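Local coordinates for protein CT_858 (Chlamydia trachomatis, PDB 3DOR), which probably acts as a secreted serine endopeptidase that cleaves proteins through a domain of the S41 peptidase family, at residues B[489-501]-B[508-520]. Residues are numbered along the deposited sequence; the frame is centred on the assembly and turned at random.
Sequences TAGAGGFVFNVQF and KTCSLTGSLAVRE
The carbonyl O of Gly493 takes two donors: Ala517 N at 2.8 Å, in an almost straight bond (176° at the hydrogen) with the donor out of the carbonyl plane, and a water that also donates to Ala517 O. Next along, Gly494 CA makes a CA-H...O contact of 3.2 Å with Ser515 O and also meets the CG2 methyl of Thr513; there is no room here for a side chain, which suits glycine. Ser515 OG accepts from Phe495 N (3.2 Å) while hydrogen-bonded to His366 ND1 of strand 361-368. Its chi1 of 73° sets the hydroxyl between its own backbone N and carbonyl carbon, facing that amide. Gly514, equally bare, gives its N-H to Phe495 O and lays its CA over a face of the Phe495 ring, 4.1 Å from the centroid, a CH-pi contact. From here the two strands form an antiparallel beta hairpin within the S41 peptidase region, Phe497 and Leu512 being a hydrogen-bonded pair. Phe497 CZ presses on Leu512 CB at 3.5 Å, while Gly514 N meets the ring edge in plane. Leu512 and Val499, on the same face as Phe497, pack against Leu17 of helix 2-20, and Val499 also touches Pro502 of the second subunit. On the other face Asn498, paired with Ser511, is exposed, and its polar amide suits solvent; its CB meets CG2 of Thr509, which with Lys508 forms a classic beta bulge opposite Thr77.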
loop_
_atom_site.group_PDB
_atom_site.type_symbol
_atom_site.label_atom_id
_atom_site.label_comp_id
_atom_site.label_asym_id
_atom_site.label_seq_id
_atom_site.Cartn_x
_atom_site.Cartn_y
_atom_site.Cartn_z
ATOM N N THR B 489 -4.679 -22.988 20.760
ATOM C CA THR B 489 -4.795 -21.784 19.942
ATOM C C THR B 489 -5.336 -22.114 18.538
ATOM O O THR B 489 -5.341 -23.277 18.114
ATOM C CB THR B 489 -3.425 -21.040 19.841
ATOM O OG1 THR B 489 -2.459 -21.880 19.199
ATOM C CG2 THR B 489 -2.904 -20.669 21.254
ATOM N N ALA B 490 -5.787 -21.084 17.825
ATOM C CA ALA B 490 -6.382 -21.237 16.496
ATOM C C ALA B 490 -5.539 -21.897 15.414
ATOM O O ALA B 490 -6.019 -22.773 14.696
ATOM C CB ALA B 490 -6.869 -19.890 15.997
ATOM N N GLY B 491 -4.297 -21.461 15.271
ATOM C CA GLY B 491 -3.448 -22.045 14.259
ATOM C C GLY B 491 -3.356 -21.271 12.957
ATOM O O GLY B 491 -3.653 -21.805 11.881
ATOM N N ALA B 492 -3.000 -19.995 13.044
ATOM C CA ALA B 492 -2.796 -19.188 11.840
ATOM C C ALA B 492 -1.267 -19.211 11.793
ATOM O O ALA B 492 -0.603 -18.260 12.212
ATOM C CB ALA B 492 -3.320 -17.768 12.045
ATOM N N GLY B 493 -0.726 -20.331 11.316
ATOM C CA GLY B 493 0.713 -20.541 11.293
ATOM C C GLY B 493 1.578 -20.074 10.144
ATOM O O GLY B 493 2.369 -20.856 9.609
ATOM N N GLY B 494 1.453 -18.802 9.779
ATOM C CA GLY B 494 2.248 -18.241 8.699
ATOM C C GLY B 494 2.028 -16.740 8.696
ATOM O O GLY B 494 1.064 -16.265 9.302
ATOM N N PHE B 495 2.892 -15.979 8.030
ATOM C CA PHE B 495 2.704 -14.537 8.011
ATOM C C PHE B 495 1.707 -14.162 6.927
ATOM O O PHE B 495 1.634 -14.830 5.890
ATOM C CB PHE B 495 4.050 -13.812 7.806
ATOM C CG PHE B 495 4.565 -13.823 6.380
ATOM C CD1 PHE B 495 4.065 -12.931 5.434
ATOM C CD2 PHE B 495 5.580 -14.694 5.999
ATOM C CE1 PHE B 495 4.574 -12.906 4.128
ATOM C CE2 PHE B 495 6.100 -14.679 4.692
ATOM C CZ PHE B 495 5.595 -13.783 3.759
ATOM N N VAL B 496 0.924 -13.111 7.177
ATOM C CA VAL B 496 -0.065 -12.646 6.204
ATOM C C VAL B 496 0.464 -11.562 5.305
ATOM O O VAL B 496 1.438 -10.906 5.624
ATOM C CB VAL B 496 -1.327 -12.013 6.840
ATOM C CG1 VAL B 496 -2.343 -13.044 7.081
ATOM C CG2 VAL B 496 -0.972 -11.259 8.112
ATOM N N PHE B 497 -0.215 -11.377 4.179
ATOM C CA PHE B 497 0.118 -10.326 3.235
ATOM C C PHE B 497 -1.177 -10.047 2.492
ATOM O O PHE B 497 -1.993 -10.948 2.308
ATOM C CB PHE B 497 1.273 -10.745 2.307
ATOM C CG PHE B 497 0.921 -11.808 1.298
ATOM C CD1 PHE B 497 0.387 -11.466 0.059
ATOM C CD2 PHE B 497 1.183 -13.148 1.567
ATOM C CE1 PHE B 497 0.123 -12.451 -0.901
ATOM C CE2 PHE B 497 0.924 -14.140 0.619
ATOM C CZ PHE B 497 0.394 -13.790 -0.621
ATOM N N ASN B 498 -1.392 -8.792 2.119
ATOM C CA ASN B 498 -2.620 -8.413 1.434
ATOM C C ASN B 498 -2.409 -8.062 -0.030
ATOM O O ASN B 498 -1.367 -7.536 -0.421
ATOM C CB ASN B 498 -3.269 -7.226 2.145
ATOM C CG ASN B 498 -3.610 -7.533 3.592
ATOM O OD1 ASN B 498 -4.489 -8.340 3.874
ATOM N ND2 ASN B 498 -2.901 -6.895 4.516
ATOM N N VAL B 499 -3.421 -8.358 -0.831
ATOM C CA VAL B 499 -3.377 -8.070 -2.247
ATOM C C VAL B 499 -4.577 -7.219 -2.621
ATOM O O VAL B 499 -5.688 -7.476 -2.171
ATOM C CB VAL B 499 -3.393 -9.374 -3.079
ATOM C CG1 VAL B 499 -3.349 -9.046 -4.562
ATOM C CG2 VAL B 499 -2.196 -10.243 -2.694
ATOM N N GLN B 500 -4.337 -6.187 -3.423
ATOM C CA GLN B 500 -5.392 -5.306 -3.892
ATOM C C GLN B 500 -5.216 -5.204 -5.398
ATOM O O GLN B 500 -4.113 -5.364 -5.910
ATOM C CB GLN B 500 -5.263 -3.911 -3.267
ATOM C CG GLN B 500 -5.129 -3.890 -1.739
ATOM C CD GLN B 500 -3.732 -3.473 -1.267
ATOM O OE1 GLN B 500 -3.564 -2.969 -0.154
ATOM N NE2 GLN B 500 -2.729 -3.688 -2.108
ATOM N N PHE B 501 -6.300 -4.954 -6.114
ATOM C CA PHE B 501 -6.222 -4.824 -7.563
ATOM C C PHE B 501 -7.572 -4.339 -8.055
ATOM O O PHE B 501 -8.596 -4.732 -7.521
ATOM C CB PHE B 501 -5.851 -6.170 -8.205
ATOM C CG PHE B 501 -6.877 -7.252 -7.999
ATOM C CD1 PHE B 501 -7.846 -7.504 -8.968
ATOM C CD2 PHE B 501 -6.889 -8.004 -6.831
ATOM C CE1 PHE B 501 -8.809 -8.488 -8.774
ATOM C CE2 PHE B 501 -7.851 -8.990 -6.628
ATOM C CZ PHE B 501 -8.811 -9.230 -7.600
ATOM N N LYS B 508 -12.066 -5.813 -2.378
ATOM C CA LYS B 508 -11.243 -4.770 -1.769
ATOM C C LYS B 508 -9.851 -5.293 -1.454
ATOM O O LYS B 508 -8.844 -4.665 -1.785
ATOM C CB LYS B 508 -11.914 -4.250 -0.496
ATOM C CG LYS B 508 -11.205 -3.064 0.153
ATOM C CD LYS B 508 -11.993 -2.536 1.354
ATOM C CE LYS B 508 -11.350 -1.279 1.928
ATOM N NZ LYS B 508 -12.096 -0.707 3.083
ATOM N N THR B 509 -9.800 -6.452 -0.812
ATOM C CA THR B 509 -8.533 -7.063 -0.456
ATOM C C THR B 509 -8.696 -8.567 -0.318
ATOM O O THR B 509 -9.766 -9.064 0.027
ATOM C CB THR B 509 -8.005 -6.578 0.928
ATOM O OG1 THR B 509 -7.965 -5.149 0.976
ATOM C CG2 THR B 509 -6.609 -7.116 1.173
ATOM N N CYS B 510 -7.627 -9.288 -0.610
ATOM C CA CYS B 510 -7.624 -10.716 -0.416
ATOM C C CYS B 510 -6.352 -10.932 0.372
ATOM O O CYS B 510 -5.263 -10.663 -0.128
ATOM C CB CYS B 510 -7.542 -11.484 -1.728
ATOM S SG CYS B 510 -7.411 -13.255 -1.418
ATOM N N SER B 511 -6.484 -11.367 1.618
ATOM C CA SER B 511 -5.307 -11.618 2.432
ATOM C C SER B 511 -4.958 -13.083 2.228
ATOM O O SER B 511 -5.848 -13.929 2.126
ATOM C CB SER B 511 -5.593 -11.325 3.907
ATOM O OG SER B 511 -6.691 -12.084 4.374
ATOM N N LEU B 512 -3.661 -13.367 2.136
ATOM C CA LEU B 512 -3.169 -14.723 1.929
ATOM C C LEU B 512 -2.003 -14.987 2.875
ATOM O O LEU B 512 -1.536 -14.080 3.564
ATOM C CB LEU B 512 -2.726 -14.902 0.471
ATOM C CG LEU B 512 -3.866 -14.814 -0.555
ATOM C CD1 LEU B 512 -3.299 -14.773 -1.969
ATOM C CD2 LEU B 512 -4.813 -16.009 -0.379
ATOM N N THR B 513 -1.532 -16.231 2.889
ATOM C CA THR B 513 -0.444 -16.654 3.769
ATOM C C THR B 513 0.811 -16.977 2.974
ATOM O O THR B 513 0.785 -17.827 2.080
ATOM C CB THR B 513 -0.894 -17.879 4.574
ATOM O OG1 THR B 513 -2.128 -17.556 5.222
ATOM C CG2 THR B 513 0.153 -18.277 5.627
ATOM N N GLY B 514 1.908 -16.301 3.312
ATOM C CA GLY B 514 3.155 -16.492 2.593
ATOM C C GLY B 514 4.191 -17.426 3.181
ATOM O O GLY B 514 5.310 -17.507 2.663
ATOM N N SER B 515 3.846 -18.132 4.253
ATOM C CA SER B 515 4.797 -19.058 4.857
ATOM C C SER B 515 4.114 -20.082 5.748
ATOM O O SER B 515 2.936 -19.952 6.072
ATOM C CB SER B 515 5.804 -18.292 5.706
ATOM O OG SER B 515 5.172 -17.847 6.891
ATOM N N LEU B 516 4.866 -21.113 6.121
ATOM C CA LEU B 516 4.373 -22.141 7.028
ATOM C C LEU B 516 5.390 -22.260 8.151
ATOM O O LEU B 516 6.531 -22.658 7.924
ATOM C CB LEU B 516 4.248 -23.502 6.341
ATOM C CG LEU B 516 2.953 -23.866 5.623
ATOM C CD1 LEU B 516 3.058 -25.311 5.144
ATOM C CD2 LEU B 516 1.754 -23.702 6.557
ATOM N N ALA B 517 4.985 -21.895 9.357
ATOM C CA ALA B 517 5.880 -21.993 10.499
ATOM C C ALA B 517 6.030 -23.454 10.904
ATOM O O ALA B 517 5.079 -24.243 10.795
ATOM C CB ALA B 517 5.329 -21.195 11.659
ATOM N N VAL B 518 7.227 -23.802 11.367
ATOM C CA VAL B 518 7.529 -25.150 11.821
ATOM C C VAL B 518 8.150 -25.056 13.212
ATOM O O VAL B 518 9.115 -24.325 13.404
ATOM C CB VAL B 518 8.547 -25.847 10.901
ATOM C CG1 VAL B 518 8.750 -27.279 11.365
ATOM C CG2 VAL B 518 8.067 -25.816 9.454
ATOM N N ARG B 519 7.603 -25.792 14.178
ATOM C CA ARG B 519 8.133 -25.780 15.542
ATOM C C ARG B 519 9.449 -26.576 15.580
ATOM O O ARG B 519 9.709 -27.384 14.692
ATOM C CB ARG B 519 7.103 -26.387 16.504
ATOM C CG ARG B 519 5.787 -25.594 16.564
ATOM C CD ARG B 519 4.669 -26.359 17.260
ATOM N NE ARG B 519 4.950 -26.643 18.665
ATOM C CZ ARG B 519 4.054 -27.138 19.515
ATOM N NH1 ARG B 519 2.820 -27.402 19.104
ATOM N NH2 ARG B 519 4.386 -27.364 20.778
ATOM N N GLU B 520 10.276 -26.338 16.597
ATOM C CA GLU B 520 11.563 -27.029 16.731
ATOM C C GLU B 520 11.519 -28.513 16.388
ATOM O O GLU B 520 12.404 -29.018 15.708
ATOM C CB GLU B 520 12.112 -26.902 18.155
ATOM C CG GLU B 520 12.626 -25.529 18.532
ATOM C CD GLU B 520 13.343 -25.538 19.875
ATOM O OE1 GLU B 520 14.433 -26.155 19.954
ATOM O OE2 GLU B 520 12.812 -24.941 20.844
HETATM O O HOH W 1 2.501 -23.642 10.152
HETATM O O HOH W 2 -8.682 -4.653 -4.479
#